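Long-range contact in putative ATPase, AAA family (Prochlorococcus marinus subsp. pastoris str. CCMP1986, PDB 3CTD), which probably acts as a DNA-dependent ATPase in the response to stalled replication, the crystallised part being its C-terminal portion: residues Phe70-Ser78 with Phe112-Leu120. The protein carries 1 engineered substitution. Sequence-based numbering, arbitrary orientation.
Sequences FIFRRLLIS and FLSQASLYL
L75 of helix 68-83 is the knob of this contact: its side chain drops into a hole lined by L113, A116, S117 and L120. L75 CD1 meets A116 CB at 3.8 Å, and both L75 methyls also lie against S117 OG. One turn earlier the L113 side chain reaches across the interface and sets its CD2 over one face of the F72 ring, a CH-pi contact 3.7 Å from the ring centroid. A chi1 of -76° puts CG of L113 anti to its carbonyl carbon, and chi2 of 162° then sets where CD2 lies; L113 CD2 also touches I71 CG2 at 3.8 Å, the two side chains crossing at about a right angle. At the far end L120 CD1 packs against the backbone O of L75 and lies 3.8 Å from S78 OG.

The two helix segments run nearly parallel, 26° apart, with axes 10.6 Å from each other at closest approach. Both belong to the MgsA-type C-terminal region; F42 of helix 36-47, in the part matching the AAA lid family, packs on both L75 and S117, while C98 of helix 90-104 touches F72. S117 OG is turned back on its own helix, donating to L113 O over 2.7 Å from above the carbonyl plane; that oxygen also takes S117 N. With its proton spent within the helix, the S117 hydroxyl can lie against the L75 methyls, and the interface is held by apolar packing.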
loop_
_atom_site.group_PDB
_atom_site.type_symbol
_atom_site.label_atom_id
_atom_site.label_comp_id
_atom_site.label_asym_id
_atom_site.label_seq_id
_atom_site.Cartn_x
_atom_site.Cartn_y
_atom_site.Cartn_z
ATOM N N PHE B 70 5.778 -5.581 -20.686
ATOM C CA PHE B 70 7.219 -5.724 -20.635
ATOM C C PHE B 70 7.875 -4.556 -19.857
ATOM O O PHE B 70 8.694 -4.767 -18.967
ATOM C CB PHE B 70 7.797 -5.896 -22.030
ATOM C CG PHE B 70 9.268 -5.981 -22.062
ATOM C CD1 PHE B 70 9.933 -6.991 -21.387
ATOM C CD2 PHE B 70 10.008 -5.050 -22.768
ATOM C CE1 PHE B 70 11.330 -7.084 -21.422
ATOM C CE2 PHE B 70 11.400 -5.124 -22.799
ATOM C CZ PHE B 70 12.071 -6.160 -22.127
ATOM N N ILE B 71 7.472 -3.333 -20.122
ATOM C CA ILE B 71 8.075 -2.196 -19.392
ATOM C C ILE B 71 7.798 -2.309 -17.883
ATOM O O ILE B 71 8.685 -2.110 -17.060
ATOM C CB ILE B 71 7.522 -0.846 -19.911
ATOM C CG1 ILE B 71 7.831 -0.677 -21.412
ATOM C CG2 ILE B 71 7.984 0.306 -19.035
ATOM C CD1 ILE B 71 6.902 0.352 -22.096
ATOM N N PHE B 72 6.568 -2.639 -17.527
ATOM C CA PHE B 72 6.201 -2.852 -16.106
ATOM C C PHE B 72 6.949 -3.997 -15.423
ATOM O O PHE B 72 7.183 -3.929 -14.223
ATOM C CB PHE B 72 4.698 -3.058 -15.914
ATOM C CG PHE B 72 3.957 -1.791 -15.749
ATOM C CD1 PHE B 72 4.278 -0.918 -14.707
ATOM C CD2 PHE B 72 2.961 -1.443 -16.631
ATOM C CE1 PHE B 72 3.600 0.276 -14.549
ATOM C CE2 PHE B 72 2.289 -0.263 -16.460
ATOM C CZ PHE B 72 2.611 0.610 -15.428
ATOM N N ARG B 73 7.329 -5.023 -16.181
ATOM C CA ARG B 73 8.138 -6.120 -15.614
ATOM C C ARG B 73 9.473 -5.595 -15.134
ATOM O O ARG B 73 9.865 -5.845 -13.995
ATOM C CB ARG B 73 8.367 -7.243 -16.635
ATOM C CG ARG B 73 7.455 -8.444 -16.473
ATOM C CD ARG B 73 7.666 -9.513 -17.580
ATOM N NE ARG B 73 6.390 -9.521 -18.268
ATOM C CZ ARG B 73 6.210 -9.403 -19.569
ATOM N NH1 ARG B 73 7.268 -9.360 -20.400
ATOM N NH2 ARG B 73 4.953 -9.363 -20.012
ATOM N N ARG B 74 10.144 -4.855 -16.008
ATOM C CA ARG B 74 11.420 -4.262 -15.693
ATOM C C ARG B 74 11.338 -3.215 -14.621
ATOM O O ARG B 74 12.252 -3.093 -13.835
ATOM C CB ARG B 74 12.093 -3.691 -16.943
ATOM C CG ARG B 74 12.584 -4.767 -17.895
ATOM C CD ARG B 74 13.734 -5.687 -17.354
ATOM N NE ARG B 74 13.918 -6.820 -18.283
ATOM C CZ ARG B 74 14.733 -6.833 -19.365
ATOM N NH1 ARG B 74 15.500 -5.772 -19.663
ATOM N NH2 ARG B 74 14.784 -7.917 -20.156
ATOM N N LEU B 75 10.246 -2.464 -14.570
ATOM C CA LEU B 75 10.042 -1.543 -13.476
ATOM C C LEU B 75 9.812 -2.300 -12.137
ATOM O O LEU B 75 10.311 -1.870 -11.086
ATOM C CB LEU B 75 8.872 -0.613 -13.769
ATOM C CG LEU B 75 8.998 0.468 -14.851
ATOM C CD1 LEU B 75 7.630 1.114 -15.012
ATOM C CD2 LEU B 75 9.972 1.506 -14.368
ATOM N N LEU B 76 9.088 -3.423 -12.162
ATOM C CA LEU B 76 8.850 -4.168 -10.929
ATOM C C LEU B 76 10.188 -4.717 -10.442
ATOM O O LEU B 76 10.570 -4.506 -9.284
ATOM C CB LEU B 76 7.832 -5.293 -11.097
ATOM C CG LEU B 76 6.341 -4.908 -11.230
ATOM C CD1 LEU B 76 5.538 -6.091 -11.839
ATOM C CD2 LEU B 76 5.692 -4.416 -9.928
ATOM N N ILE B 77 10.908 -5.389 -11.342
ATOM C CA ILE B 77 12.275 -5.840 -11.076
ATOM C C ILE B 77 13.197 -4.761 -10.510
ATOM O O ILE B 77 13.845 -4.956 -9.493
ATOM C CB ILE B 77 12.919 -6.416 -12.349
ATOM C CG1 ILE B 77 12.078 -7.607 -12.856
ATOM C CG2 ILE B 77 14.390 -6.780 -12.104
ATOM C CD1 ILE B 77 12.605 -8.230 -14.180
ATOM N N SER B 78 13.289 -3.628 -11.189
ATOM C CA SER B 78 14.160 -2.569 -10.756
ATOM C C SER B 78 13.729 -2.011 -9.367
ATOM O O SER B 78 14.566 -1.631 -8.536
ATOM C CB SER B 78 14.231 -1.495 -11.841
ATOM O OG SER B 78 14.431 -0.258 -11.207
ATOM N N PHE B 112 0.598 6.333 -15.787
ATOM C CA PHE B 112 0.978 5.345 -14.760
ATOM C C PHE B 112 2.368 4.805 -15.104
ATOM O O PHE B 112 3.172 4.615 -14.203
ATOM C CB PHE B 112 -0.067 4.228 -14.590
ATOM C CG PHE B 112 -1.392 4.745 -14.225
ATOM C CD1 PHE B 112 -1.618 5.278 -12.958
ATOM C CD2 PHE B 112 -2.402 4.785 -15.155
ATOM C CE1 PHE B 112 -2.866 5.823 -12.618
ATOM C CE2 PHE B 112 -3.666 5.325 -14.839
ATOM C CZ PHE B 112 -3.895 5.836 -13.568
ATOM N N LEU B 113 2.684 4.644 -16.400
ATOM C CA LEU B 113 4.060 4.290 -16.777
ATOM C C LEU B 113 5.003 5.382 -16.301
ATOM O O LEU B 113 6.032 5.138 -15.633
ATOM C CB LEU B 113 4.172 4.074 -18.288
ATOM C CG LEU B 113 3.610 2.734 -18.838
ATOM C CD1 LEU B 113 3.325 2.733 -20.389
ATOM C CD2 LEU B 113 4.454 1.499 -18.429
ATOM N N SER B 114 4.626 6.607 -16.624
ATOM C CA SER B 114 5.367 7.768 -16.204
ATOM C C SER B 114 5.504 7.915 -14.678
ATOM O O SER B 114 6.629 8.067 -14.201
ATOM C CB SER B 114 4.758 8.995 -16.848
ATOM O OG SER B 114 5.347 10.113 -16.293
ATOM N N GLN B 115 4.409 7.853 -13.902
ATOM C CA GLN B 115 4.535 7.865 -12.417
ATOM C C GLN B 115 5.515 6.809 -11.874
ATOM O O GLN B 115 6.388 7.096 -11.033
ATOM C CB GLN B 115 3.192 7.644 -11.739
ATOM C CG GLN B 115 3.303 7.423 -10.248
ATOM C CD GLN B 115 2.119 7.995 -9.465
ATOM O OE1 GLN B 115 1.307 8.709 -10.026
ATOM N NE2 GLN B 115 2.000 7.650 -8.177
ATOM N N ALA B 116 5.316 5.563 -12.315
ATOM C CA ALA B 116 6.142 4.467 -11.870
ATOM C C ALA B 116 7.626 4.721 -12.210
ATOM O O ALA B 116 8.527 4.559 -11.367
ATOM C CB ALA B 116 5.651 3.170 -12.489
ATOM N N SER B 117 7.872 5.114 -13.450
ATOM C CA SER B 117 9.222 5.395 -13.903
ATOM C C SER B 117 9.859 6.525 -13.113
ATOM O O SER B 117 10.954 6.355 -12.545
ATOM C CB SER B 117 9.220 5.673 -15.409
ATOM O OG SER B 117 8.599 4.538 -16.033
ATOM N N LEU B 118 9.200 7.674 -13.084
ATOM C CA LEU B 118 9.722 8.843 -12.344
ATOM C C LEU B 118 9.984 8.537 -10.895
ATOM O O LEU B 118 10.967 8.979 -10.314
ATOM C CB LEU B 118 8.747 10.021 -12.452
ATOM C CG LEU B 118 8.764 10.691 -13.838
ATOM C CD1 LEU B 118 7.535 11.573 -13.968
ATOM C CD2 LEU B 118 10.092 11.475 -14.099
ATOM N N TYR B 119 9.102 7.740 -10.308
ATOM C CA TYR B 119 9.184 7.416 -8.883
ATOM C C TYR B 119 10.479 6.658 -8.533
ATOM O O TYR B 119 11.128 6.949 -7.532
ATOM C CB TYR B 119 7.977 6.572 -8.511
ATOM C CG TYR B 119 7.961 6.184 -7.074
ATOM C CD1 TYR B 119 7.185 6.847 -6.154
ATOM C CD2 TYR B 119 8.721 5.134 -6.621
ATOM C CE1 TYR B 119 7.165 6.456 -4.784
ATOM C CE2 TYR B 119 8.716 4.738 -5.251
ATOM C CZ TYR B 119 7.935 5.395 -4.347
ATOM O OH TYR B 119 7.941 4.979 -3.012
ATOM N N LEU B 120 10.812 5.645 -9.342
ATOM C CA LEU B 120 12.056 4.902 -9.181
ATOM C C LEU B 120 13.265 5.790 -9.471
ATOM O O LEU B 120 14.221 5.763 -8.716
ATOM C CB LEU B 120 12.066 3.655 -10.059
ATOM C CG LEU B 120 10.981 2.644 -9.701
ATOM C CD1 LEU B 120 11.097 1.365 -10.539
ATOM C CD2 LEU B 120 11.047 2.340 -8.199
#